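Local coordinates for magnetosome membrane protein MamB, putative Co/Zn/Cd cation transporter. Cation diffusion facilitator family (Desulfamplus magnetovallimortis, PDB 6QFJ), which probably carries divalent metal cations across the magnetosome membrane, the chain here being only its soluble C-terminal domain, at residues F37-Y42 with S71-R76; E4-A9 with E65-K70. All coordinates share one frame; numbering follows the deposited sequence.

Contact 1. Residues F37-Y42 with S71-R76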
# COMPACT_ATOMS: atom_id res chain seq x y z
N PHE A 37 7.36 -1.53 -5.46
CA PHE A 37 6.56 -0.61 -4.63
C PHE A 37 6.84 -0.84 -3.15
O PHE A 37 6.95 -2.00 -2.70
CB PHE A 37 5.09 -0.80 -4.87
CG PHE A 37 4.65 -0.34 -6.21
CD1 PHE A 37 4.66 -1.23 -7.29
CD2 PHE A 37 4.16 0.92 -6.38
CE1 PHE A 37 4.25 -0.81 -8.51
CE2 PHE A 37 3.73 1.34 -7.64
CZ PHE A 37 3.81 0.48 -8.71
N GLU A 38 7.02 0.25 -2.42
CA GLU A 38 7.09 0.26 -0.95
C GLU A 38 5.95 1.07 -0.47
O GLU A 38 5.83 2.28 -0.78
CB GLU A 38 8.41 0.86 -0.46
CG GLU A 38 9.59 -0.06 -0.79
CD GLU A 38 10.94 0.57 -0.57
OE1 GLU A 38 11.10 1.78 -0.77
OE2 GLU A 38 11.85 -0.17 -0.22
N ILE A 39 5.06 0.41 0.26
CA ILE A 39 3.85 1.04 0.73
C ILE A 39 3.83 1.04 2.26
O ILE A 39 3.86 -0.06 2.91
CB ILE A 39 2.62 0.31 0.19
CG1 ILE A 39 2.76 0.10 -1.31
CG2 ILE A 39 1.35 1.07 0.57
CD1 ILE A 39 1.90 0.89 -2.22
N ASP A 40 3.77 2.24 2.84
CA ASP A 40 3.61 2.42 4.28
C ASP A 40 2.22 2.91 4.61
O ASP A 40 1.78 3.91 4.05
CB ASP A 40 4.69 3.40 4.80
CG ASP A 40 6.09 2.84 4.64
OD1 ASP A 40 6.24 1.61 4.35
OD2 ASP A 40 7.05 3.62 4.71
N LEU A 41 1.55 2.23 5.53
CA LEU A 41 0.18 2.55 5.94
C LEU A 41 -0.00 2.68 7.40
O LEU A 41 0.68 2.03 8.18
CB LEU A 41 -0.76 1.44 5.52
CG LEU A 41 -0.64 1.05 4.03
CD1 LEU A 41 -1.42 -0.16 3.77
CD2 LEU A 41 -1.09 2.18 3.17
N TYR A 42 -0.94 3.55 7.80
CA TYR A 42 -1.42 3.64 9.15
C TYR A 42 -2.60 2.77 9.29
O TYR A 42 -3.47 2.75 8.45
CB TYR A 42 -1.85 5.13 9.51
CG TYR A 42 -0.71 6.08 9.64
CD1 TYR A 42 0.22 5.90 10.63
CD2 TYR A 42 -0.50 7.13 8.75
CE1 TYR A 42 1.29 6.73 10.74
CE2 TYR A 42 0.57 8.00 8.86
CZ TYR A 42 1.46 7.78 9.87
OH TYR A 42 2.53 8.60 10.05
N SER A 71 5.54 -6.66 -10.80
CA SER A 71 5.79 -5.85 -9.66
C SER A 71 6.19 -6.66 -8.45
O SER A 71 5.93 -7.86 -8.33
CB SER A 71 4.59 -4.98 -9.32
OG SER A 71 3.45 -5.77 -8.88
N THR A 72 6.87 -5.96 -7.55
CA THR A 72 7.18 -6.42 -6.25
C THR A 72 6.57 -5.39 -5.27
O THR A 72 6.60 -4.21 -5.54
CB THR A 72 8.72 -6.47 -6.08
OG1 THR A 72 9.13 -7.81 -6.35
CG2 THR A 72 9.17 -6.10 -4.74
N VAL A 73 6.07 -5.87 -4.15
CA VAL A 73 5.32 -5.00 -3.24
C VAL A 73 5.79 -5.26 -1.83
O VAL A 73 5.69 -6.37 -1.33
CB VAL A 73 3.78 -5.23 -3.30
CG1 VAL A 73 3.07 -4.23 -2.38
CG2 VAL A 73 3.28 -5.03 -4.70
N LYS A 74 6.31 -4.24 -1.19
CA LYS A 74 6.69 -4.38 0.20
C LYS A 74 5.76 -3.44 1.05
O LYS A 74 5.73 -2.22 0.83
CB LYS A 74 8.14 -4.03 0.33
CG LYS A 74 8.63 -3.66 1.70
CD LYS A 74 8.85 -4.88 2.58
CE LYS A 74 9.54 -4.43 3.87
NZ LYS A 74 8.91 -5.01 5.07
N VAL A 75 5.04 -4.01 2.01
CA VAL A 75 4.04 -3.22 2.78
C VAL A 75 4.49 -3.15 4.23
O VAL A 75 4.81 -4.20 4.80
CB VAL A 75 2.65 -3.88 2.72
CG1 VAL A 75 1.56 -3.04 3.41
CG2 VAL A 75 2.25 -4.11 1.30
N ARG A 76 4.50 -1.94 4.81
CA ARG A 76 4.77 -1.80 6.22
C ARG A 76 3.57 -1.18 6.90
O ARG A 76 3.03 -0.23 6.41
CB ARG A 76 6.02 -0.98 6.47
CG ARG A 76 7.29 -1.71 6.00
CD ARG A 76 8.55 -1.01 6.41
NE ARG A 76 8.55 0.37 5.93
CZ ARG A 76 9.43 1.32 6.33
NH1 ARG A 76 9.35 2.56 5.85
NH2 ARG A 76 10.42 1.01 7.21

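Contact 2. Residues E4-A9 with E65-K70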
# COMPACT_ATOMS: atom_id res chain seq x y z
N GLU A 4 3.92 7.69 -12.04
CA GLU A 4 3.09 8.61 -11.23
C GLU A 4 1.59 8.31 -11.42
O GLU A 4 0.80 8.55 -10.52
CB GLU A 4 3.40 10.09 -11.49
CG GLU A 4 4.85 10.50 -11.28
CD GLU A 4 5.43 9.99 -9.97
OE1 GLU A 4 5.50 8.77 -9.77
OE2 GLU A 4 5.85 10.82 -9.15
N ASP A 5 1.21 7.80 -12.59
CA ASP A 5 -0.17 7.43 -12.87
C ASP A 5 -0.63 6.26 -12.00
O ASP A 5 -1.73 6.28 -11.45
CB ASP A 5 -0.36 7.03 -14.34
CG ASP A 5 -0.38 8.22 -15.28
OD1 ASP A 5 -0.42 9.39 -14.84
OD2 ASP A 5 -0.36 7.95 -16.49
N TYR A 6 0.25 5.28 -11.88
CA TYR A 6 0.01 4.16 -11.04
C TYR A 6 -0.11 4.54 -9.55
O TYR A 6 -1.03 4.09 -8.86
CB TYR A 6 1.13 3.14 -11.19
CG TYR A 6 1.15 2.35 -12.50
CD1 TYR A 6 -0.01 1.66 -12.96
CD2 TYR A 6 2.32 2.21 -13.22
CE1 TYR A 6 0.01 0.89 -14.09
CE2 TYR A 6 2.36 1.46 -14.38
CZ TYR A 6 1.20 0.79 -14.83
OH TYR A 6 1.23 0.06 -16.01
N ILE A 7 0.84 5.34 -9.07
CA ILE A 7 0.84 5.82 -7.70
C ILE A 7 -0.49 6.53 -7.33
O ILE A 7 -1.07 6.26 -6.27
CB ILE A 7 2.04 6.71 -7.41
CG1 ILE A 7 3.29 5.83 -7.33
CG2 ILE A 7 1.86 7.50 -6.11
CD1 ILE A 7 4.60 6.62 -7.15
N GLU A 8 -0.95 7.39 -8.22
CA GLU A 8 -2.17 8.11 -8.01
C GLU A 8 -3.39 7.20 -7.92
O GLU A 8 -4.25 7.40 -7.07
CB GLU A 8 -2.39 9.08 -9.15
CG GLU A 8 -3.71 9.78 -9.06
CD GLU A 8 -4.05 10.77 -10.19
OE1 GLU A 8 -5.08 11.44 -10.05
OE2 GLU A 8 -3.32 10.88 -11.19
N ALA A 9 -3.47 6.18 -8.79
CA ALA A 9 -4.58 5.31 -8.73
C ALA A 9 -4.50 4.43 -7.44
O ALA A 9 -5.50 4.15 -6.80
CB ALA A 9 -4.64 4.45 -10.00
N GLU A 65 -3.60 -5.70 -9.34
CA GLU A 65 -4.67 -5.41 -10.23
C GLU A 65 -4.44 -4.13 -11.01
O GLU A 65 -4.75 -4.06 -12.20
CB GLU A 65 -6.03 -5.31 -9.52
CG GLU A 65 -7.17 -5.02 -10.51
CD GLU A 65 -8.56 -5.05 -9.84
OE1 GLU A 65 -8.71 -5.68 -8.78
OE2 GLU A 65 -9.53 -4.46 -10.40
N ILE A 66 -3.94 -3.10 -10.37
CA ILE A 66 -3.76 -1.80 -11.07
C ILE A 66 -2.59 -1.76 -12.03
O ILE A 66 -2.69 -1.20 -13.10
CB ILE A 66 -3.63 -0.69 -10.03
CG1 ILE A 66 -4.95 -0.59 -9.33
CG2 ILE A 66 -3.24 0.65 -10.68
CD1 ILE A 66 -5.15 0.66 -8.56
N VAL A 67 -1.47 -2.34 -11.64
CA VAL A 67 -0.26 -2.33 -12.45
C VAL A 67 -0.21 -3.56 -13.35
O VAL A 67 -0.14 -4.69 -12.87
CB VAL A 67 0.96 -2.32 -11.48
CG1 VAL A 67 2.23 -2.23 -12.23
CG2 VAL A 67 0.87 -1.19 -10.47
N ASP A 68 -0.16 -3.33 -14.65
CA ASP A 68 -0.19 -4.40 -15.64
C ASP A 68 1.12 -5.21 -15.61
O ASP A 68 1.13 -6.46 -15.65
CB ASP A 68 -0.36 -3.80 -17.04
CG ASP A 68 -1.22 -2.51 -17.05
OD1 ASP A 68 -0.77 -1.48 -16.48
OD2 ASP A 68 -2.33 -2.53 -17.64
N ARG A 69 2.22 -4.50 -15.50
CA ARG A 69 3.55 -5.10 -15.50
C ARG A 69 3.90 -5.82 -14.21
O ARG A 69 3.24 -5.66 -13.16
CB ARG A 69 4.60 -4.02 -15.70
CG ARG A 69 3.97 -2.65 -15.96
CD ARG A 69 4.97 -1.62 -16.52
NE ARG A 69 6.34 -1.91 -16.19
CZ ARG A 69 7.30 -1.01 -16.25
NH1 ARG A 69 8.53 -1.37 -15.91
NH2 ARG A 69 7.04 0.24 -16.60
N LYS A 70 4.97 -6.56 -14.29
CA LYS A 70 5.48 -7.28 -13.15
C LYS A 70 5.88 -6.30 -12.04
O LYS A 70 6.50 -5.26 -12.30
CB LYS A 70 6.69 -8.14 -13.55
CG LYS A 70 7.19 -8.99 -12.40
CD LYS A 70 8.32 -9.95 -12.73
CE LYS A 70 8.84 -10.53 -11.42
NZ LYS A 70 9.31 -11.95 -11.46

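Contact 1. Residues F37-Y42 with S71-R76
Phe-37 to Asp-40 pair with Val-73 to Arg-76 as neighbouring parallel strands, axes 4.7 Å apart at closest, joined by five backbone hydrogen bonds that run from Phe-37 N and Thr-72 O at one end to Leu-41 N and Arg-76 O at the other. Short CA-H...O contacts lie between these bonds, as where Val-75 CA comes 3.2 Å from Ile-39 O. Asp-40 and Arg-76, directly paired, carry the main polar contact. Their side chains lie side by side and point the same way, and the guanidinium grips the carboxylate side-on. Arg-76 NE reaches Asp-40 OD1 at 3.1 Å from above the carboxylate plane, while Arg-76 NH1 meets Asp-40 OD2 at 2.8 Å on its syn side. The two flat groups are turned 49° apart, so the fork is twisted. In Arg-76 a bend at chi3 (-56°) brings NE round to Asp-40 OD1. An alanine in place of Asp-40 would probably leave the Arg-76 guanidinium without its two-pronged mate and free to swing. On the same face, Glu-38 OE1 bonds to Arg-29 on the other neighbouring strand. The opposite face is mainly apolar: Leu-41 CD1 touches Val-75 CG1 at 4.2 Å, and helices 2-15 and 49-66 cover this side through Ile-10, Leu-14 and Ile-63. The Phe-37 ring packs on Ile-10 and turns its edge to Thr-72 O, with Phe-37 CE1 4.3 Å from Ser-71 CB. The parallel pairing, with helix 49-66 linking the strands, makes a beta-alpha-beta unit, a building block of the alpha/beta C-terminal domain of cation diffusion facilitators.

Contact 2. Residues E4-A9 with E65-K70
Tyr-6, reaching from helix 2-15 toward the end of helix 49-66, has more surface buried here than any other residue, and Ile-66 and Ala-9 follow. Its CG lies anti to the carbonyl carbon, and from there the ring extends to the turn that begins at Val-67. Val-67 crosses the tyrosine at about a right angle and lays both methyls over one ring face. CG1 makes a CH-pi contact, 4.2 Å from the centroid of the Tyr-6 ring and 13° off its normal, whereas Val-67 CG2 lies over the same face near the CG-CD1 bond, 3.9 Å from Tyr-6 CD1. At the far end of the ring the chemistry turns polar. In the modelled conformer of Asp-68 the phenol OH of Tyr-6 donates to Asp-68 OD1 over 2.6 Å, on the anti side and 21° out of the carboxylate plane; ring and carboxylate are tilted 55° apart. A second conformer of Asp-68 leaves this bond less certain, but where formed it would tie the hydroxyl to the turn, where the aliphatic part of Arg-69 also comes near, its CG 3.9 Å from Tyr-6 OH.

Here helix 2-15 packs on the last turn of helix 49-66 and on the turn that follows it, within the alpha/beta domain: Val-67 is the first residue to leave helical geometry, and the chain then leads into strand 71-79. The tyrosine and Val-67 both also touch Leu-35 of strand 34-43, and the ring of His-2, probably a remnant of the expression tag, stacks on that of Tyr-6.

Ile-66, still helical, packs against Tyr-6 and Ala-9 of helix 2-15. Its CG2 branch comes 4.1 Å from Tyr-6 CD1 and equally near Ala-9 CB, bridging residues almost one helical turn apart. The CD1 end of Ile-66 reaches further along helix 2-15, to within 3.9 Å of the carbonyl oxygen Ala-9 O.

Overall arrangement
The two contacts show how one small domain combines regular and irregular joins. The centre of contact 1 lies about 5 Å, and that of contact 2 about 12 Å, from the centre of the chain. Contact 1 rests chiefly on repeated backbone bonds, with a salt bridge on one sheet face and mainly apolar packing on the other. Contact 2 depends on side chains, with an aromatic ring as its hub and one less certain side-chain hydrogen bond. Both are partly buried. They share the connection from helix 49-66 to strand 71-79: residues 65-70 lead directly into 71-76. They also touch, where Phe-37 CZ packs 3.8 Å from Val-67 CG2, linking sheet and turn.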